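DNA polymerase sliding clamp 3 (Sulfolobus tokodaii, PDB 3AIZ) forms a subunit of the ring-shaped sliding clamp that encircles DNA and tethers the DNA polymerase and other proteins to it during replication. Local coordinates at residues D28-G33 with E62-V67. Sequence-based numbering, arbitrary orientation.
Sequences DFTSDG and EKEEKV
Phe29 and Glu65 pair across two antiparallel strands at one margin of the large sheet of this PCNA-fold clamp subunit, where strand 65-70, outermost within the chain, runs beside strand 24-29. They form a hydrogen-bonded pair that shows how an edge strand is joined to its neighbour. Glu65 N donates to Phe29 O at 2.9 Å, in the carbonyl plane, while the return bond from Phe29 N reaches Glu65 O from above its carbonyl plane. Glu64 CA adds a CA-H...O contact to the same Phe29 O.

On the face of Phe29 and Glu65, chi1 of -63° sets Phe29 CG anti to the carbonyl carbon. Glu65 O and Val67 CG1 lie at the ring edge, near its plane, with CE1 4.0 Å from Val67 CG1; Phe29 and Val67 are both buried. Leu34, Met1 and Val61 also touch the Phe29 side chain, and the Glu65 carboxylate is hydrogen-bonded to Thr91 and the Met1 amino group. On the face of Asp28 and Lys66, Glu64 OE2 comes close to both Asp28 carboxylate oxygens and Glu64 CG lies by OD1. These like-charged groups, nearly coplanar (9° apart), share no hydrogen bond. The aliphatic chain of Lys66 packs beside Asp28, its CG 3.6 Å from OD1, but NZ stays 4.9 Å from Asp28 OD2 and makes no salt bridge. Beyond the strand end, Thr30 lies alongside Glu64, its CG2 3.6 Å from Glu64 OE2.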
loop_
_atom_site.group_PDB
_atom_site.type_symbol
_atom_site.label_atom_id
_atom_site.label_comp_id
_atom_site.label_asym_id
_atom_site.label_seq_id
_atom_site.Cartn_x
_atom_site.Cartn_y
_atom_site.Cartn_z
ATOM N N ASP C 28 -40.410 -20.235 9.581
ATOM C CA ASP C 28 -41.435 -21.120 10.120
ATOM C C ASP C 28 -41.390 -21.143 11.644
ATOM O O ASP C 28 -40.643 -21.917 12.241
ATOM C CB ASP C 28 -41.258 -22.533 9.563
ATOM C CG ASP C 28 -42.307 -23.501 10.075
ATOM O OD1 ASP C 28 -43.257 -23.053 10.750
ATOM O OD2 ASP C 28 -42.180 -24.712 9.797
ATOM N N PHE C 29 -42.196 -20.289 12.268
ATOM C CA PHE C 29 -42.246 -20.207 13.724
ATOM C C PHE C 29 -43.128 -21.299 14.320
ATOM O O PHE C 29 -44.329 -21.353 14.058
ATOM C CB PHE C 29 -42.740 -18.828 14.166
ATOM C CG PHE C 29 -41.838 -17.701 13.755
ATOM C CD1 PHE C 29 -42.010 -17.070 12.535
ATOM C CD2 PHE C 29 -40.816 -17.277 14.586
ATOM C CE1 PHE C 29 -41.181 -16.034 12.153
ATOM C CE2 PHE C 29 -39.982 -16.242 14.211
ATOM C CZ PHE C 29 -40.165 -15.620 12.991
ATOM N N THR C 30 -42.523 -22.170 15.120
ATOM C CA THR C 30 -43.256 -23.248 15.773
ATOM C C THR C 30 -43.109 -23.158 17.287
ATOM O O THR C 30 -42.347 -22.337 17.798
ATOM C CB THR C 30 -42.768 -24.630 15.303
ATOM O OG1 THR C 30 -41.413 -24.833 15.723
ATOM C CG2 THR C 30 -42.849 -24.739 13.787
ATOM N N SER C 31 -43.842 -24.006 18.000
ATOM C CA SER C 31 -43.786 -24.026 19.456
ATOM C C SER C 31 -42.368 -24.297 19.953
ATOM O O SER C 31 -41.941 -23.745 20.967
ATOM C CB SER C 31 -44.751 -25.073 20.016
ATOM O OG SER C 31 -44.440 -26.367 19.528
ATOM N N ASP C 32 -41.644 -25.147 19.232
ATOM C CA ASP C 32 -40.284 -25.516 19.614
ATOM C C ASP C 32 -39.285 -24.395 19.333
ATOM O O ASP C 32 -38.355 -24.173 20.108
ATOM C CB ASP C 32 -39.853 -26.799 18.899
ATOM C CG ASP C 32 -40.668 -28.006 19.324
ATOM O OD1 ASP C 32 -41.416 -27.902 20.319
ATOM O OD2 ASP C 32 -40.558 -29.063 18.664
ATOM N N GLY C 33 -39.481 -23.694 18.222
ATOM C CA GLY C 33 -38.599 -22.603 17.850
ATOM C C GLY C 33 -38.708 -22.237 16.383
ATOM O O GLY C 33 -39.572 -22.743 15.668
ATOM N N GLU C 62 -48.032 -18.886 19.716
ATOM C CA GLU C 62 -49.145 -19.730 20.142
ATOM C C GLU C 62 -49.310 -20.949 19.237
ATOM O O GLU C 62 -49.266 -22.086 19.703
ATOM C CB GLU C 62 -50.444 -18.922 20.215
ATOM C CG GLU C 62 -50.750 -18.098 18.973
ATOM C CD GLU C 62 -52.016 -17.272 19.120
ATOM O OE1 GLU C 62 -52.656 -17.346 20.191
ATOM O OE2 GLU C 62 -52.371 -16.549 18.164
ATOM N N LYS C 63 -49.499 -20.706 17.944
ATOM C CA LYS C 63 -49.601 -21.788 16.973
ATOM C C LYS C 63 -48.605 -21.570 15.840
ATOM O O LYS C 63 -48.161 -20.447 15.604
ATOM C CB LYS C 63 -51.024 -21.890 16.421
ATOM C CG LYS C 63 -51.269 -23.130 15.571
ATOM C CD LYS C 63 -52.719 -23.228 15.127
ATOM C CE LYS C 63 -52.965 -24.501 14.331
ATOM N NZ LYS C 63 -54.383 -24.622 13.893
ATOM N N GLU C 64 -48.251 -22.647 15.144
ATOM C CA GLU C 64 -47.292 -22.564 14.047
ATOM C C GLU C 64 -47.694 -21.492 13.041
ATOM O O GLU C 64 -48.864 -21.374 12.678
ATOM C CB GLU C 64 -47.144 -23.917 13.346
ATOM C CG GLU C 64 -46.131 -23.914 12.209
ATOM C CD GLU C 64 -45.809 -25.308 11.703
ATOM O OE1 GLU C 64 -46.471 -26.273 12.143
ATOM O OE2 GLU C 64 -44.890 -25.440 10.866
ATOM N N GLU C 65 -46.718 -20.709 12.597
ATOM C CA GLU C 65 -46.977 -19.647 11.635
ATOM C C GLU C 65 -45.839 -19.513 10.629
ATOM O O GLU C 65 -44.727 -19.121 10.981
ATOM C CB GLU C 65 -47.209 -18.319 12.357
ATOM C CG GLU C 65 -47.617 -17.182 11.437
ATOM C CD GLU C 65 -47.963 -15.920 12.199
ATOM O OE1 GLU C 65 -47.910 -15.947 13.447
ATOM O OE2 GLU C 65 -48.288 -14.904 11.549
ATOM N N LYS C 66 -46.126 -19.850 9.376
ATOM C CA LYS C 66 -45.149 -19.723 8.304
ATOM C C LYS C 66 -45.296 -18.374 7.618
ATOM O O LYS C 66 -46.399 -17.967 7.256
ATOM C CB LYS C 66 -45.325 -20.838 7.272
ATOM C CG LYS C 66 -45.061 -22.240 7.791
ATOM C CD LYS C 66 -45.234 -23.265 6.680
ATOM C CE LYS C 66 -45.038 -24.684 7.187
ATOM N NZ LYS C 66 -45.212 -25.686 6.097
ATOM N N VAL C 67 -44.177 -17.682 7.440
ATOM C CA VAL C 67 -44.175 -16.413 6.726
ATOM C C VAL C 67 -42.938 -16.289 5.847
ATOM O O VAL C 67 -41.821 -16.149 6.343
ATOM C CB VAL C 67 -44.266 -15.212 7.692
ATOM C CG1 VAL C 67 -43.339 -15.408 8.881
ATOM C CG2 VAL C 67 -43.949 -13.916 6.960
#